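Local coordinates for protein dimethyladenosine transferase, putative (Plasmodium falciparum, PDB 2H1R) that probably dimethylates adenines of ribosomal RNA at N6, with S-adenosyl-L-methionine as the methyl donor, at residues Glu48-Gly52 against Ile68-Ile72; Phe107-Asn113 against Phe133-Met139. One frame throughout, in Å; residues are numbered along the deposited sequence.

Contact 1: residues Glu48-Gly52 against Ile68-Ile72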
loop_
_atom_site.group_PDB
_atom_site.type_symbol
_atom_site.label_atom_id
_atom_site.label_comp_id
_atom_site.label_asym_id
_atom_site.label_seq_id
_atom_site.Cartn_x
_atom_site.Cartn_y
_atom_site.Cartn_z
ATOM N N GLU A 48 -8.386 -13.618 6.163
ATOM C CA GLU A 48 -9.012 -12.715 7.145
ATOM C C GLU A 48 -7.975 -12.457 8.230
ATOM O O GLU A 48 -7.483 -13.391 8.865
ATOM C CB GLU A 48 -10.276 -13.309 7.769
ATOM C CG GLU A 48 -10.979 -12.343 8.726
ATOM C CD GLU A 48 -12.127 -12.943 9.515
ATOM O OE1 GLU A 48 -12.232 -14.198 9.614
ATOM O OE2 GLU A 48 -12.947 -12.140 10.057
ATOM N N ILE A 49 -7.612 -11.196 8.407
ATOM C CA ILE A 49 -6.625 -10.836 9.430
ATOM C C ILE A 49 -7.389 -10.222 10.597
ATOM O O ILE A 49 -8.015 -9.158 10.445
ATOM C CB ILE A 49 -5.575 -9.829 8.901
ATOM C CG1 ILE A 49 -4.896 -10.355 7.639
ATOM C CG2 ILE A 49 -4.541 -9.534 9.989
ATOM C CD1 ILE A 49 -3.920 -9.341 7.028
ATOM N N GLY A 50 -7.386 -10.916 11.731
ATOM C CA GLY A 50 -8.080 -10.437 12.924
ATOM C C GLY A 50 -9.544 -10.862 12.987
ATOM O O GLY A 50 -10.439 -10.075 12.666
ATOM N N CYS A 51 -9.801 -12.083 13.442
ATOM C CA CYS A 51 -11.166 -12.638 13.354
ATOM C C CYS A 51 -12.113 -12.336 14.529
ATOM O O CYS A 51 -13.318 -12.618 14.443
ATOM C CB CYS A 51 -11.122 -14.144 13.057
ATOM S SG CYS A 51 -10.258 -15.092 14.312
ATOM N N GLY A 52 -11.587 -11.736 15.600
ATOM C CA GLY A 52 -12.394 -11.446 16.779
ATOM C C GLY A 52 -13.217 -12.629 17.253
ATOM O O GLY A 52 -12.673 -13.702 17.530
ATOM N N ILE A 68 -8.797 -18.447 5.414
ATOM C CA ILE A 68 -7.622 -18.626 6.269
ATOM C C ILE A 68 -7.620 -17.404 7.160
ATOM O O ILE A 68 -7.757 -16.266 6.686
ATOM C CB ILE A 68 -6.317 -18.723 5.463
ATOM C CG1 ILE A 68 -6.368 -19.931 4.499
ATOM C CG2 ILE A 68 -5.099 -18.816 6.415
ATOM C CD1 ILE A 68 -5.366 -19.869 3.367
ATOM N N THR A 69 -7.552 -17.638 8.454
ATOM C CA THR A 69 -7.582 -16.513 9.366
ATOM C C THR A 69 -6.304 -16.468 10.198
ATOM O O THR A 69 -5.733 -17.511 10.529
ATOM C CB THR A 69 -8.860 -16.514 10.223
ATOM O OG1 THR A 69 -8.834 -15.408 11.131
ATOM C CG2 THR A 69 -8.997 -17.784 10.990
ATOM N N ILE A 70 -5.845 -15.249 10.475
ATOM C CA ILE A 70 -4.654 -14.994 11.282
ATOM C C ILE A 70 -5.112 -14.094 12.421
ATOM O O ILE A 70 -5.582 -12.976 12.174
ATOM C CB ILE A 70 -3.533 -14.269 10.470
ATOM C CG1 ILE A 70 -3.074 -15.125 9.277
ATOM C CG2 ILE A 70 -2.341 -13.916 11.380
ATOM C CD1 ILE A 70 -2.167 -14.393 8.259
ATOM N N ASP A 71 -5.010 -14.589 13.657
ATOM C CA ASP A 71 -5.213 -13.751 14.844
ATOM C C ASP A 71 -4.042 -13.868 15.827
ATOM O O ASP A 71 -3.360 -14.903 15.897
ATOM C CB ASP A 71 -6.554 -14.062 15.529
ATOM C CG ASP A 71 -6.974 -12.987 16.543
ATOM O OD1 ASP A 71 -7.880 -12.163 16.232
ATOM O OD2 ASP A 71 -6.396 -12.967 17.664
ATOM N N ILE A 72 -3.819 -12.788 16.572
ATOM C CA ILE A 72 -2.705 -12.696 17.510
ATOM C C ILE A 72 -2.900 -13.578 18.750
ATOM O O ILE A 72 -1.915 -13.976 19.371
ATOM C CB ILE A 72 -2.414 -11.215 17.903
ATOM C CG1 ILE A 72 -0.901 -10.969 18.053
ATOM C CG2 ILE A 72 -3.264 -10.784 19.131
ATOM C CD1 ILE A 72 -0.513 -9.529 18.417
HETATM O O HOH W 1 -9.074 -9.874 16.087
#

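Contact 2: residues Phe107-Asn113 against Phe133-Met139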
loop_
_atom_site.group_PDB
_atom_site.type_symbol
_atom_site.label_atom_id
_atom_site.label_comp_id
_atom_site.label_asym_id
_atom_site.label_seq_id
_atom_site.Cartn_x
_atom_site.Cartn_y
_atom_site.Cartn_z
ATOM N N PHE A 107 -3.692 -16.023 -1.670
ATOM C CA PHE A 107 -5.079 -15.698 -1.411
ATOM C C PHE A 107 -5.576 -14.823 -2.557
ATOM O O PHE A 107 -4.786 -14.196 -3.290
ATOM C CB PHE A 107 -5.259 -15.024 -0.037
ATOM C CG PHE A 107 -4.606 -13.665 0.056
ATOM C CD1 PHE A 107 -5.303 -12.525 -0.307
ATOM C CD2 PHE A 107 -3.293 -13.543 0.483
ATOM C CE1 PHE A 107 -4.705 -11.271 -0.264
ATOM C CE2 PHE A 107 -2.682 -12.292 0.573
ATOM C CZ PHE A 107 -3.377 -11.160 0.175
ATOM N N ASP A 108 -6.885 -14.797 -2.715
ATOM C CA ASP A 108 -7.537 -14.003 -3.734
ATOM C C ASP A 108 -8.088 -12.709 -3.175
ATOM O O ASP A 108 -8.011 -11.668 -3.820
ATOM C CB ASP A 108 -8.692 -14.827 -4.330
ATOM C CG ASP A 108 -8.185 -16.035 -5.073
ATOM O OD1 ASP A 108 -7.553 -15.786 -6.102
ATOM O OD2 ASP A 108 -8.346 -17.194 -4.603
ATOM N N VAL A 109 -8.647 -12.779 -1.977
ATOM C CA VAL A 109 -9.322 -11.639 -1.363
ATOM C C VAL A 109 -8.855 -11.541 0.072
ATOM O O VAL A 109 -8.841 -12.554 0.791
ATOM C CB VAL A 109 -10.883 -11.810 -1.369
ATOM C CG1 VAL A 109 -11.592 -10.659 -0.662
ATOM C CG2 VAL A 109 -11.407 -11.951 -2.790
ATOM N N CYS A 110 -8.496 -10.323 0.498
ATOM C CA CYS A 110 -8.087 -10.065 1.880
ATOM C C CYS A 110 -9.127 -9.191 2.583
ATOM O O CYS A 110 -9.630 -8.234 2.009
ATOM C CB CYS A 110 -6.732 -9.330 1.913
ATOM S SG CYS A 110 -6.191 -9.046 3.618
ATOM N N THR A 111 -9.441 -9.514 3.831
ATOM C CA THR A 111 -10.176 -8.567 4.675
ATOM C C THR A 111 -9.430 -8.444 6.012
ATOM O O THR A 111 -8.868 -9.425 6.512
ATOM C CB THR A 111 -11.663 -8.955 4.852
ATOM O OG1 THR A 111 -12.346 -7.892 5.536
ATOM C CG2 THR A 111 -11.821 -10.263 5.640
ATOM N N ALA A 112 -9.368 -7.240 6.563
ATOM C CA ALA A 112 -8.597 -7.021 7.793
ATOM C C ALA A 112 -9.160 -5.876 8.578
ATOM O O ALA A 112 -9.602 -4.887 8.000
ATOM C CB ALA A 112 -7.146 -6.705 7.445
ATOM N N ASN A 113 -9.094 -6.001 9.900
ATOM C CA ASN A 113 -9.136 -4.835 10.787
ATOM C C ASN A 113 -7.707 -4.595 11.317
ATOM O O ASN A 113 -7.148 -5.411 12.081
ATOM C CB ASN A 113 -10.141 -5.052 11.917
ATOM C CG ASN A 113 -10.268 -3.841 12.835
ATOM O OD1 ASN A 113 -9.783 -2.734 12.526
ATOM N ND2 ASN A 113 -10.939 -4.040 13.973
ATOM N N PHE A 133 -3.238 -10.357 -5.756
ATOM C CA PHE A 133 -4.546 -10.734 -5.234
ATOM C C PHE A 133 -5.604 -9.897 -5.947
ATOM O O PHE A 133 -5.266 -8.946 -6.671
ATOM C CB PHE A 133 -4.568 -10.578 -3.704
ATOM C CG PHE A 133 -4.266 -9.189 -3.236
ATOM C CD1 PHE A 133 -5.276 -8.221 -3.190
ATOM C CD2 PHE A 133 -2.967 -8.833 -2.838
ATOM C CE1 PHE A 133 -5.006 -6.918 -2.766
ATOM C CE2 PHE A 133 -2.690 -7.533 -2.408
ATOM C CZ PHE A 133 -3.709 -6.576 -2.368
ATOM N N LYS A 134 -6.877 -10.279 -5.810
ATOM C CA LYS A 134 -7.936 -9.636 -6.591
ATOM C C LYS A 134 -8.401 -8.349 -5.914
ATOM O O LYS A 134 -8.677 -7.338 -6.579
ATOM C CB LYS A 134 -9.152 -10.540 -6.679
ATOM C CG LYS A 134 -9.154 -11.590 -7.747
ATOM C CD LYS A 134 -10.551 -12.234 -7.781
ATOM C CE LYS A 134 -10.502 -13.644 -8.386
ATOM N NZ LYS A 134 -11.867 -14.314 -8.431
ATOM N N CYS A 135 -8.588 -8.423 -4.595
ATOM C CA CYS A 135 -9.001 -7.248 -3.840
ATOM C C CYS A 135 -8.814 -7.383 -2.347
ATOM O O CYS A 135 -8.690 -8.472 -1.832
ATOM C CB CYS A 135 -10.431 -6.846 -4.206
ATOM S SG CYS A 135 -11.703 -7.052 -3.010
ATOM N N ALA A 136 -8.762 -6.250 -1.659
ATOM C CA ALA A 136 -8.613 -6.233 -0.213
ATOM C C ALA A 136 -9.604 -5.213 0.339
ATOM O O ALA A 136 -9.715 -4.134 -0.205
ATOM C CB ALA A 136 -7.153 -5.849 0.181
ATOM N N VAL A 137 -10.334 -5.566 1.385
ATOM C CA VAL A 137 -11.266 -4.645 2.043
ATOM C C VAL A 137 -10.685 -4.463 3.458
ATOM O O VAL A 137 -10.587 -5.418 4.240
ATOM C CB VAL A 137 -12.699 -5.183 2.043
ATOM C CG1 VAL A 137 -13.655 -4.151 2.626
ATOM C CG2 VAL A 137 -13.133 -5.552 0.579
ATOM N N LEU A 138 -10.227 -3.246 3.749
ATOM C CA LEU A 138 -9.370 -3.003 4.921
ATOM C C LEU A 138 -9.955 -1.902 5.798
ATOM O O LEU A 138 -10.313 -0.844 5.290
ATOM C CB LEU A 138 -7.927 -2.651 4.474
ATOM C CG LEU A 138 -7.164 -3.643 3.538
ATOM C CD1 LEU A 138 -5.878 -3.044 2.928
ATOM C CD2 LEU A 138 -6.833 -4.930 4.206
ATOM N N MET A 139 -10.023 -2.138 7.104
ATOM C CA MET A 139 -10.447 -1.087 8.025
ATOM C C MET A 139 -9.236 -0.477 8.743
ATOM O O MET A 139 -8.388 -1.195 9.281
ATOM C CB MET A 139 -11.508 -1.609 8.985
ATOM C CG MET A 139 -11.922 -0.629 10.048
ATOM S SD MET A 139 -13.451 -1.202 10.784
ATOM C CE MET A 139 -12.829 -2.411 11.904
HETATM O O HOH W 2 -12.557 -5.029 6.431
#

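Contact 1: residues Glu48-Gly52 against Ile68-Ile72
The carboxylate of D71 reaches across to the loop that follows strand 45-49, where its OD1 lies 3.4 Å from the backbone N of C51 in a weak, bent hydrogen bond. The same OD1 accepts from a water at 2.6 Å, and that water takes the N-H of G52, so one oxygen meets two successive amides of the turn, one by a weak direct bond and one through solvent. D71 places CG opposite its own N (chi1 -165°), which brings OD1 within range of the loop amides; its other oxygen, OD2, is held by the N-H of D73. G50 suits the bend because its positive phi of 88° would jam a CB against the preceding carbonyl O.

C51 lays CB in close contact with T69 OG1, 3.2 Å away, and its SG rests against CB of D71, a small sulfur side chain fitting between strand and helix 74-86. T69 OG1 makes a weak hydrogen bond to E48 O. The extended E48 runs alongside T69, and its OE1 is hydrogen-bonded to T57 OG1. Parallel strand pairing sets this frame: I70 N donates to E48 O (3.0 Å), and G50 N to I70 O (2.8 Å). This is the glycine-rich loop after the first strand and the acidic end of the second in a Rossmann-like class I methyltransferase, where G50 and D71 are predicted to bind S-adenosyl-L-methionine.

Contact 2: residues Phe107-Asn113 against Phe133-Met139
F107 and F133 lie side by side at the start of the two strands, their ring planes 23° apart but slid so far that they barely overlap, with centroids at 5.4 Å. The closest touch is F107 CE1 on F133 CB, 3.5 Å; both place CG between N and the carbonyl carbon (chi1 66° and 59°), which folds each ring back over its own backbone, and the two side chains point the same way. Large flat side chains suit this place, with I45 and L47 beside F107 and P196 beside F133. D108 O, near the plane of the F133 ring at its edge, takes the N-H of K134 at 2.7 Å. The charged ends of D108 and K134 stay 5.1 Å apart (OD1 to NZ), each with another partner: D108 OD2 accepts from I45 N, and K134 NZ forms a salt bridge with D44.

From here the strands run parallel as the two ends of a right-handed beta-alpha-beta crossover through helix 119-128, in the centre of the Rossmann-like sheet. On the face of C110 and A112, small side chains meet closely: CB of C110 is 3.9 Å from CB of A136, while the larger L138 turns CD2 onto A112 CB (3.7 Å). On the face carrying T111 and V137, a water touches T111 OG1 and donates to V137 O, each 3.0 Å away.

How the contacts relate
Contacts 1 and 2 lie on neighbouring parallel strands of one mixed sheet, their centres 12 Å apart, joined because strands 45-49 and 109-113 are adjacent. The seam is made by I49 N, which probably bonds to T111 O at 2.9 Å, and by side chains on both faces: CB of I49 meets CB of A112 at 3.8 Å, while E48 CG packs on T111 CG2 across the other face. Because these strands run parallel, their C-terminal ends lie at the same end of the sheet. There G50 lies about 6 Å from the side chain of N113, so contact 1 supplies G50 and D71, and contact 2 N113, to the predicted S-adenosyl-L-methionine pocket.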